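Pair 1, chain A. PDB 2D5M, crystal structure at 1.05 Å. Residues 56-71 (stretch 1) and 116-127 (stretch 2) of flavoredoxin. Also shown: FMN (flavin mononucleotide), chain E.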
# COMPACT_ATOMS: atom_id res chain seq x y z
N THR A 56 -4.28 19.71 -4.58
CA THR A 56 -4.78 19.00 -3.42
C THR A 56 -3.98 19.27 -2.16
O THR A 56 -4.55 19.41 -1.08
CB THR A 56 -4.79 17.49 -3.73
OG1 THR A 56 -5.71 17.27 -4.81
CG2 THR A 56 -5.22 16.66 -2.57
N TYR A 57 -2.70 19.39 -2.20
CA TYR A 57 -1.81 19.70 -1.12
C TYR A 57 -2.31 20.97 -0.45
O TYR A 57 -2.43 21.05 0.78
CB TYR A 57 -0.35 19.81 -1.61
CG TYR A 57 0.66 20.14 -0.53
CD1 TYR A 57 1.53 19.21 -0.07
CD2 TYR A 57 0.83 21.40 0.00
CE1 TYR A 57 2.48 19.47 0.90
CE2 TYR A 57 1.73 21.70 0.96
CZ TYR A 57 2.57 20.73 1.41
OH TYR A 57 3.52 21.04 2.39
N ARG A 58 -2.49 22.01 -1.27
CA ARG A 58 -2.93 23.29 -0.75
C ARG A 58 -4.26 23.10 -0.04
O ARG A 58 -4.45 23.57 1.10
CB ARG A 58 -3.05 24.30 -1.87
CG ARG A 58 -3.63 25.65 -1.37
CD ARG A 58 -3.68 26.66 -2.50
NE ARG A 58 -4.29 27.89 -2.02
CZ ARG A 58 -4.31 29.03 -2.75
NH1 ARG A 58 -3.76 28.99 -3.95
NH2 ARG A 58 -4.87 30.12 -2.25
N SER A 59 -5.20 22.42 -0.66
CA SER A 59 -6.53 22.26 -0.04
C SER A 59 -6.45 21.52 1.29
O SER A 59 -7.16 21.88 2.23
CB SER A 59 -7.47 21.55 -1.01
OG SER A 59 -7.66 22.39 -2.14
N ILE A 60 -5.61 20.49 1.39
CA ILE A 60 -5.53 19.77 2.64
C ILE A 60 -4.93 20.65 3.71
O ILE A 60 -5.38 20.64 4.87
CB ILE A 60 -4.71 18.45 2.50
CG1 ILE A 60 -5.45 17.48 1.59
CG2 ILE A 60 -4.41 17.86 3.87
CD1 ILE A 60 -4.72 16.19 1.29
N THR A 61 -3.91 21.44 3.39
CA THR A 61 -3.32 22.35 4.37
C THR A 61 -4.35 23.36 4.85
O THR A 61 -4.32 23.77 6.01
CB THR A 61 -2.06 23.08 3.90
OG1 THR A 61 -2.33 23.99 2.86
CG2 THR A 61 -0.97 22.12 3.41
N GLU A 62 -5.30 23.75 4.03
CA GLU A 62 -6.30 24.74 4.40
C GLU A 62 -7.46 24.16 5.17
O GLU A 62 -7.94 24.80 6.09
CB GLU A 62 -6.83 25.38 3.08
CG GLU A 62 -5.81 26.28 2.41
CD GLU A 62 -6.20 26.81 1.05
OE1 GLU A 62 -7.19 26.26 0.46
OE2 GLU A 62 -5.47 27.73 0.53
N ARG A 63 -7.96 22.99 4.77
CA ARG A 63 -9.16 22.46 5.40
C ARG A 63 -8.94 21.38 6.42
O ARG A 63 -9.82 21.06 7.23
CB ARG A 63 -10.12 21.92 4.34
CG ARG A 63 -10.80 23.18 3.68
CD ARG A 63 -11.93 22.69 2.82
NE ARG A 63 -12.42 23.80 2.03
CZ ARG A 63 -13.43 24.56 2.33
NH1 ARG A 63 -14.13 24.40 3.44
NH2 ARG A 63 -13.72 25.55 1.50
N GLY A 64 -7.73 20.78 6.41
CA GLY A 64 -7.45 19.74 7.43
C GLY A 64 -8.29 18.50 7.29
O GLY A 64 -8.55 17.83 8.29
N ALA A 65 -8.72 18.17 6.09
CA ALA A 65 -9.63 17.08 5.85
C ALA A 65 -9.49 16.62 4.40
O ALA A 65 -9.24 17.43 3.52
CB ALA A 65 -11.08 17.53 6.05
N PHE A 66 -9.68 15.31 4.18
CA PHE A 66 -9.67 14.77 2.85
C PHE A 66 -10.40 13.42 2.91
O PHE A 66 -10.61 12.85 3.98
CB PHE A 66 -8.26 14.59 2.29
CG PHE A 66 -7.30 13.71 3.08
CD1 PHE A 66 -7.12 12.37 2.69
CD2 PHE A 66 -6.57 14.18 4.13
CE1 PHE A 66 -6.19 11.58 3.35
CE2 PHE A 66 -5.68 13.36 4.83
CZ PHE A 66 -5.48 12.05 4.44
N THR A 67 -10.80 12.95 1.74
CA THR A 67 -11.34 11.63 1.61
C THR A 67 -10.42 10.78 0.73
O THR A 67 -9.60 11.31 0.01
CB THR A 67 -12.75 11.62 0.98
OG1 THR A 67 -12.60 12.06 -0.35
CG2 THR A 67 -13.70 12.48 1.77
N ILE A 68 -10.61 9.45 0.80
CA ILE A 68 -10.05 8.50 -0.14
C ILE A 68 -11.22 7.73 -0.71
O ILE A 68 -11.94 7.07 0.01
CB ILE A 68 -9.00 7.62 0.53
CG1 ILE A 68 -7.73 8.44 0.82
CG2 ILE A 68 -8.71 6.37 -0.35
CD1 ILE A 68 -6.73 7.76 1.71
N SER A 69 -11.34 7.79 -2.02
CA SER A 69 -12.33 6.99 -2.73
C SER A 69 -11.59 5.93 -3.54
O SER A 69 -10.58 6.22 -4.19
CB SER A 69 -13.18 7.87 -3.65
OG SER A 69 -13.86 8.88 -2.96
N ILE A 70 -12.09 4.69 -3.48
CA ILE A 70 -11.40 3.56 -4.10
C ILE A 70 -12.17 3.19 -5.38
O ILE A 70 -13.32 2.81 -5.29
CB ILE A 70 -11.31 2.41 -3.11
CG1 ILE A 70 -10.45 2.86 -1.91
CG2 ILE A 70 -10.75 1.17 -3.75
CD1 ILE A 70 -10.03 1.94 -0.87
N PRO A 71 -11.52 3.36 -6.54
CA PRO A 71 -12.25 3.08 -7.80
C PRO A 71 -12.38 1.55 -7.98
O PRO A 71 -11.48 0.78 -7.64
CB PRO A 71 -11.35 3.63 -8.88
CG PRO A 71 -9.99 3.56 -8.27
CD PRO A 71 -10.16 3.81 -6.77
N MET A 116 -16.38 2.37 -2.50
CA MET A 116 -15.84 2.52 -1.15
C MET A 116 -15.23 3.92 -1.01
O MET A 116 -14.50 4.38 -1.88
CB MET A 116 -14.79 1.47 -0.90
CG MET A 116 -14.11 1.49 0.43
SD MET A 116 -13.25 -0.11 0.53
CE MET A 116 -12.57 0.11 2.13
N ALA A 117 -15.50 4.56 0.13
CA ALA A 117 -14.99 5.88 0.41
C ALA A 117 -14.62 5.94 1.92
O ALA A 117 -15.28 5.35 2.75
CB ALA A 117 -16.00 6.94 0.07
N ILE A 118 -13.55 6.64 2.19
CA ILE A 118 -13.01 6.80 3.53
C ILE A 118 -12.93 8.29 3.83
O ILE A 118 -12.44 9.06 2.99
CB ILE A 118 -11.58 6.16 3.60
CG1 ILE A 118 -11.57 4.74 3.08
CG2 ILE A 118 -11.06 6.28 5.02
CD1 ILE A 118 -10.18 4.14 2.96
N GLU A 119 -13.43 8.71 4.98
CA GLU A 119 -13.39 10.09 5.42
C GLU A 119 -12.27 10.28 6.43
O GLU A 119 -12.23 9.54 7.43
CB GLU A 119 -14.74 10.48 6.07
CG GLU A 119 -15.92 10.38 5.13
CD GLU A 119 -17.13 11.16 5.59
OE1 GLU A 119 -16.90 12.22 6.26
OE2 GLU A 119 -18.25 10.75 5.21
N LEU A 120 -11.39 11.23 6.17
CA LEU A 120 -10.21 11.43 7.02
C LEU A 120 -10.08 12.87 7.51
O LEU A 120 -10.31 13.85 6.81
CB LEU A 120 -8.91 11.02 6.31
CG LEU A 120 -8.92 9.58 5.80
CD1 LEU A 120 -9.25 9.50 4.30
CD2 LEU A 120 -7.60 8.86 6.08
N LYS A 121 -9.65 12.96 8.78
CA LYS A 121 -9.26 14.21 9.44
C LYS A 121 -7.77 14.30 9.46
O LYS A 121 -7.09 13.37 9.93
CB LYS A 121 -9.80 14.25 10.86
CG LYS A 121 -9.39 15.39 11.76
CD LYS A 121 -9.91 15.30 13.19
CE LYS A 121 -9.33 14.11 13.95
NZ LYS A 121 -9.41 14.12 15.42
N LEU A 122 -7.15 15.40 9.02
CA LEU A 122 -5.71 15.53 9.07
C LEU A 122 -5.24 15.59 10.53
O LEU A 122 -5.71 16.46 11.29
CB LEU A 122 -5.30 16.83 8.37
CG LEU A 122 -3.79 17.02 8.23
CD1 LEU A 122 -3.16 15.93 7.39
CD2 LEU A 122 -3.47 18.43 7.68
N ILE A 123 -4.31 14.73 10.90
CA ILE A 123 -3.77 14.70 12.26
C ILE A 123 -2.25 14.95 12.28
O ILE A 123 -1.77 15.40 13.34
CB ILE A 123 -4.17 13.44 13.04
CG1 ILE A 123 -3.75 12.15 12.33
CG2 ILE A 123 -5.65 13.47 13.34
CD1 ILE A 123 -3.77 10.95 13.26
N HIS A 124 -1.51 14.73 11.22
CA HIS A 124 -0.10 15.06 11.22
C HIS A 124 0.31 15.48 9.84
O HIS A 124 -0.23 14.96 8.84
CB HIS A 124 0.82 13.89 11.63
CG HIS A 124 0.51 13.21 12.94
ND1 HIS A 124 0.77 13.79 14.15
CD2 HIS A 124 -0.00 11.96 13.19
CE1 HIS A 124 0.40 12.94 15.12
NE2 HIS A 124 -0.06 11.83 14.57
N GLN A 125 1.23 16.41 9.69
CA GLN A 125 1.85 16.78 8.43
C GLN A 125 3.32 16.60 8.66
O GLN A 125 3.96 17.39 9.42
CB GLN A 125 1.43 18.18 7.98
CG GLN A 125 1.99 18.62 6.64
CD GLN A 125 1.62 19.97 6.14
OE1 GLN A 125 2.31 20.46 5.25
NE2 GLN A 125 0.55 20.55 6.64
N ILE A 126 3.91 15.58 8.10
CA ILE A 126 5.30 15.17 8.37
C ILE A 126 6.20 15.63 7.26
O ILE A 126 5.95 15.38 6.08
CB ILE A 126 5.38 13.66 8.55
CG1 ILE A 126 4.49 13.21 9.74
CG2 ILE A 126 6.77 13.08 8.70
CD1 ILE A 126 4.22 11.76 9.83
N GLU A 127 7.26 16.33 7.66
CA GLU A 127 8.18 16.85 6.68
C GLU A 127 9.61 16.88 7.30
O GLU A 127 10.37 15.95 6.85
CB GLU A 127 7.74 18.25 6.18
CG GLU A 127 6.57 18.19 5.22
CD GLU A 127 5.83 19.42 4.81
OE1 GLU A 127 6.00 20.51 5.41
OE2 GLU A 127 5.00 19.33 3.86
N1 FMN E . 1.03 12.50 -6.90
C2 FMN E . 1.41 12.62 -5.59
O2 FMN E . 1.76 13.72 -5.14
N3 FMN E . 1.43 11.48 -4.79
C4 FMN E . 1.13 10.21 -5.21
O4 FMN E . 1.18 9.24 -4.42
C4A FMN E . 0.79 10.07 -6.59
N5 FMN E . 0.53 8.84 -7.08
C5A FMN E . 0.05 8.79 -8.37
C6 FMN E . -0.26 7.52 -8.91
C7 FMN E . -0.79 7.34 -10.18
C7M FMN E . -1.07 5.98 -10.76
C8 FMN E . -1.08 8.54 -10.94
C8M FMN E . -1.75 8.39 -12.29
C9 FMN E . -0.72 9.78 -10.45
C9A FMN E . -0.17 9.94 -9.19
N10 FMN E . 0.24 11.18 -8.65
C10 FMN E . 0.66 11.27 -7.35
C1' FMN E . 0.14 12.41 -9.48
C2' FMN E . -1.08 13.26 -9.12
O2' FMN E . -2.29 12.50 -9.05
C3' FMN E . -1.25 14.34 -10.20
O3' FMN E . -0.13 15.25 -10.07
C4' FMN E . -2.57 15.10 -10.14
O4' FMN E . -2.70 15.78 -11.41
C5' FMN E . -2.64 16.09 -9.03
O5' FMN E . -3.94 16.75 -9.11
P FMN E . -4.24 18.13 -8.33
O1P FMN E . -3.22 19.17 -8.80
O2P FMN E . -4.12 17.91 -6.84
O3P FMN E . -5.65 18.42 -8.80
O HOH W 1 -7.65 18.46 11.07

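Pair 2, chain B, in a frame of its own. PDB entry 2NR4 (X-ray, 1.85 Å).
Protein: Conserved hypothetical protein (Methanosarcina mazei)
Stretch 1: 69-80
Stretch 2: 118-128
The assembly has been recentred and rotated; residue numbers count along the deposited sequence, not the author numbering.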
# COMPACT_ATOMS: atom_id res chain seq x y z
N ASN B 69 9.74 17.85 -19.41
CA ASN B 69 10.93 18.09 -18.62
C ASN B 69 12.00 17.01 -18.83
O ASN B 69 13.20 17.30 -18.87
CB ASN B 69 10.61 18.23 -17.13
CG ASN B 69 9.84 19.50 -16.79
OD1 ASN B 69 9.87 20.48 -17.53
ND2 ASN B 69 9.17 19.50 -15.64
N VAL B 70 11.55 15.76 -18.98
CA VAL B 70 12.49 14.67 -19.26
C VAL B 70 13.16 14.82 -20.62
O VAL B 70 14.38 14.70 -20.76
CB VAL B 70 11.80 13.33 -19.10
CG1 VAL B 70 12.68 12.22 -19.68
CG2 VAL B 70 11.52 13.08 -17.58
N LEU B 71 12.36 15.13 -21.61
CA LEU B 71 12.86 15.44 -22.94
C LEU B 71 13.95 16.52 -22.92
O LEU B 71 15.02 16.30 -23.46
CB LEU B 71 11.69 15.88 -23.82
CG LEU B 71 11.15 14.91 -24.86
CD1 LEU B 71 10.78 13.55 -24.29
CD2 LEU B 71 9.94 15.56 -25.52
N LYS B 72 13.70 17.66 -22.27
CA LYS B 72 14.67 18.74 -22.20
C LYS B 72 15.86 18.49 -21.27
O LYS B 72 17.00 18.77 -21.64
CB LYS B 72 14.03 20.04 -21.76
CG LYS B 72 15.06 21.20 -21.74
CD LYS B 72 14.60 22.36 -20.88
CE LYS B 72 15.15 23.66 -21.43
NZ LYS B 72 14.42 24.81 -20.83
N GLU B 73 15.57 18.01 -20.06
CA GLU B 73 16.55 17.98 -18.99
C GLU B 73 17.16 16.62 -18.73
O GLU B 73 18.23 16.54 -18.11
CB GLU B 73 15.94 18.54 -17.71
CG GLU B 73 15.56 20.02 -17.88
CD GLU B 73 14.84 20.60 -16.69
OE1 GLU B 73 14.67 19.90 -15.66
OE2 GLU B 73 14.44 21.78 -16.79
N LYS B 74 16.47 15.57 -19.15
CA LYS B 74 16.90 14.15 -18.93
C LYS B 74 17.24 13.80 -17.48
O LYS B 74 18.23 13.08 -17.16
CB LYS B 74 18.01 13.73 -19.90
CG LYS B 74 17.59 13.79 -21.38
CD LYS B 74 17.96 15.17 -21.91
CE LYS B 74 18.04 15.21 -23.42
NZ LYS B 74 18.21 16.63 -23.86
N CYS B 75 16.39 14.30 -16.59
CA CYS B 75 16.54 14.05 -15.16
C CYS B 75 15.16 14.04 -14.52
O CYS B 75 14.25 14.81 -14.92
CB CYS B 75 17.40 15.14 -14.50
SG CYS B 75 17.86 14.92 -12.76
N LEU B 76 15.01 13.15 -13.54
CA LEU B 76 13.71 12.97 -12.84
C LEU B 76 14.02 12.34 -11.50
O LEU B 76 14.94 11.51 -11.41
CB LEU B 76 12.80 12.09 -13.70
CG LEU B 76 11.55 11.37 -13.21
CD1 LEU B 76 10.76 10.94 -14.43
CD2 LEU B 76 11.86 10.15 -12.28
N ALA B 77 13.28 12.70 -10.45
CA ALA B 77 13.51 12.09 -9.14
C ALA B 77 12.24 11.33 -8.71
O ALA B 77 11.13 11.83 -8.90
CB ALA B 77 13.82 13.15 -8.12
N SER B 78 12.41 10.13 -8.18
CA SER B 78 11.31 9.49 -7.48
C SER B 78 11.13 10.10 -6.10
O SER B 78 12.11 10.45 -5.41
CB SER B 78 11.64 7.98 -7.31
OG SER B 78 12.87 7.79 -6.61
N ASN B 79 9.89 10.19 -5.65
CA ASN B 79 9.52 10.56 -4.28
C ASN B 79 8.49 9.58 -3.73
O ASN B 79 7.35 9.52 -4.24
CB ASN B 79 8.89 11.95 -4.23
CG ASN B 79 9.85 13.03 -4.75
OD1 ASN B 79 10.62 13.59 -3.97
ND2 ASN B 79 9.86 13.24 -6.06
N VAL B 80 8.87 8.87 -2.68
CA VAL B 80 7.93 7.93 -2.01
C VAL B 80 7.02 8.72 -1.10
O VAL B 80 7.50 9.47 -0.23
CB VAL B 80 8.65 6.79 -1.22
CG1 VAL B 80 7.61 5.97 -0.43
CG2 VAL B 80 9.48 5.91 -2.18
N ALA B 118 11.37 8.99 0.97
CA ALA B 118 12.67 8.72 0.39
C ALA B 118 12.67 9.22 -1.06
O ALA B 118 11.63 9.13 -1.78
CB ALA B 118 12.95 7.20 0.43
N TRP B 119 13.81 9.74 -1.52
CA TRP B 119 13.92 10.26 -2.91
C TRP B 119 15.15 9.69 -3.60
O TRP B 119 16.16 9.35 -2.92
CB TRP B 119 13.89 11.81 -2.94
CG TRP B 119 14.92 12.45 -2.07
CD1 TRP B 119 14.73 12.92 -0.79
CD2 TRP B 119 16.31 12.65 -2.37
NE1 TRP B 119 15.95 13.41 -0.29
CE2 TRP B 119 16.92 13.26 -1.24
CE3 TRP B 119 17.10 12.40 -3.51
CZ2 TRP B 119 18.28 13.60 -1.21
CZ3 TRP B 119 18.45 12.73 -3.47
CH2 TRP B 119 19.03 13.31 -2.32
N VAL B 120 15.08 9.55 -4.91
CA VAL B 120 16.24 9.18 -5.72
C VAL B 120 16.24 10.11 -6.92
O VAL B 120 15.23 10.20 -7.64
CB VAL B 120 16.19 7.70 -6.23
CG1 VAL B 120 17.49 7.35 -7.01
CG2 VAL B 120 15.98 6.72 -5.04
N VAL B 121 17.35 10.80 -7.15
CA VAL B 121 17.51 11.56 -8.38
C VAL B 121 18.10 10.65 -9.47
O VAL B 121 19.18 10.05 -9.29
CB VAL B 121 18.40 12.85 -8.17
CG1 VAL B 121 18.47 13.62 -9.49
CG2 VAL B 121 17.83 13.70 -7.06
N PHE B 122 17.43 10.58 -10.61
CA PHE B 122 17.92 9.75 -11.73
C PHE B 122 18.25 10.58 -12.96
O PHE B 122 17.48 11.49 -13.31
CB PHE B 122 16.84 8.78 -12.19
CG PHE B 122 16.40 7.76 -11.16
CD1 PHE B 122 17.12 6.56 -11.00
CD2 PHE B 122 15.22 7.96 -10.45
CE1 PHE B 122 16.65 5.57 -10.10
CE2 PHE B 122 14.77 7.01 -9.54
CZ PHE B 122 15.50 5.80 -9.37
N GLU B 123 19.32 10.21 -13.66
CA GLU B 123 19.53 10.58 -15.05
C GLU B 123 18.68 9.63 -15.91
O GLU B 123 18.73 8.42 -15.74
CB GLU B 123 21.02 10.45 -15.46
CG GLU B 123 21.20 10.68 -16.98
CD GLU B 123 22.67 10.80 -17.39
OE1 GLU B 123 23.54 10.68 -16.50
OE2 GLU B 123 22.91 11.02 -18.61
N CYS B 124 17.88 10.20 -16.80
CA CYS B 124 17.09 9.46 -17.78
C CYS B 124 17.92 9.23 -19.03
O CYS B 124 18.49 10.18 -19.62
CB CYS B 124 15.88 10.28 -18.19
SG CYS B 124 14.80 10.70 -16.80
N ILE B 125 17.96 7.98 -19.46
CA ILE B 125 18.81 7.59 -20.58
C ILE B 125 18.05 6.75 -21.58
O ILE B 125 16.92 6.26 -21.27
CB ILE B 125 20.03 6.80 -20.10
CG1 ILE B 125 19.62 5.42 -19.53
CG2 ILE B 125 20.79 7.57 -19.04
CD1 ILE B 125 20.78 4.47 -19.15
N ASN B 126 18.63 6.57 -22.77
CA ASN B 126 18.00 5.75 -23.82
C ASN B 126 16.53 6.14 -24.09
O ASN B 126 15.67 5.28 -24.29
CB ASN B 126 18.08 4.27 -23.47
CG ASN B 126 19.49 3.80 -23.26
OD1 ASN B 126 20.40 4.31 -23.90
ND2 ASN B 126 19.69 2.81 -22.37
N LEU B 127 16.26 7.43 -24.11
CA LEU B 127 14.91 7.89 -24.45
C LEU B 127 14.49 7.31 -25.78
O LEU B 127 15.22 7.42 -26.76
CB LEU B 127 14.88 9.42 -24.48
CG LEU B 127 14.81 10.11 -23.11
CD1 LEU B 127 15.99 9.79 -22.18
CD2 LEU B 127 14.69 11.65 -23.31
N ARG B 128 13.31 6.69 -25.84
CA ARG B 128 12.84 6.08 -27.09
C ARG B 128 11.33 6.15 -27.09
O ARG B 128 10.69 5.91 -26.05
CB ARG B 128 13.29 4.61 -27.19
CG ARG B 128 12.93 3.76 -25.95
CD ARG B 128 13.74 2.49 -25.86
NE ARG B 128 13.45 1.68 -24.68
CZ ARG B 128 14.08 1.75 -23.51
NH1 ARG B 128 15.03 2.64 -23.30
NH2 ARG B 128 13.74 0.93 -22.53
O HOH W 2 12.28 7.23 -4.02

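In both pairs a helix ends, the chain turns through one residue of positive phi, and a strand runs antiparallel to the second stretch. Fourteen central residues superpose to 0.4 Å, and the strand axes make angles of 165° in pair 1 and 163° in pair 2. The cross-strand backbone hydrogen bonds match at equivalent positions: L122(A) N donates to G64(A) O at 2.9 Å, as C124(B) N does to K74(B) O at 2.9 Å, and the reciprocal bonds of F66(A) with L120(A) recur between L76(B) and F122(B).

The turn shows how one conformation accepts two residues. G64(A) has a positive phi, 66°, which glycine tolerates better than residues with a CB; K74(B) holds phi 51° with a side chain. Its CB lies 4.4 Å from C124(B) CB, its CG touches L127(B) CD2 at 4.1 Å, and the end of the chain leads away, so an exposed lysine can fit while its aliphatic part packs.

Beside the turn, I60(A) matches V70(B) and L122(A) matches C124(B). In pair 1 two branched chains meet, I60(A) CG2 to L122(A) CD2 at 4.0 Å. In pair 2 the smaller valine and cysteine still touch, V70(B) CG1 to C124(B) SG at 3.9 Å.

On the sheet face of F66(A) and L120(A), the aromatic residue changes strands. The F66(A) ring takes L120(A) CB over its face, 4.0 Å from the centroid, while L122(A) CD1 approaches its edge, 4.4 Å from F66(A) CE2. At the matching positions, L76(B) CD2 lies 4.4 Å from F122(B) CD2, and L76(B) CB packs on C124(B) SG at 3.9 Å. Each arrangement pairs a ring with a leucine.

Farther along this face, I68(A) and I118(A) match S78(B) and V120(B). I68(A) fills space with hydrocarbon, CG1 to L120(A) CD1 at 3.9 Å and CG2 to I118(A) CD1 at 4.3 Å. S78(B) is shorter and polar: its OG lies 3.3 Å from V120(B) CB and donates to a water at 2.7 Å, which gives the buried hydroxyl a partner. At the matched positions I70(A)/V80(B) and M116(A)/A118(B), I70(A) CD1 meets the extended M116(A) at SD, 4.1 Å away; the smaller V80(B) and A118(B) keep the backbone bond, V80(B) N to A118(B) O at 2.9 Å.

On the other face, A65(A), T67(A) and E119(A) match C75(B), A77(B) and V121(B). V121(B) packs through CG1 on C75(B) SG at 3.6 Å and through CG2 on A77(B) CB at 4.2 Å, whereas T67(A) and E119(A) are polar and hydrogen-bond elsewhere in the structure.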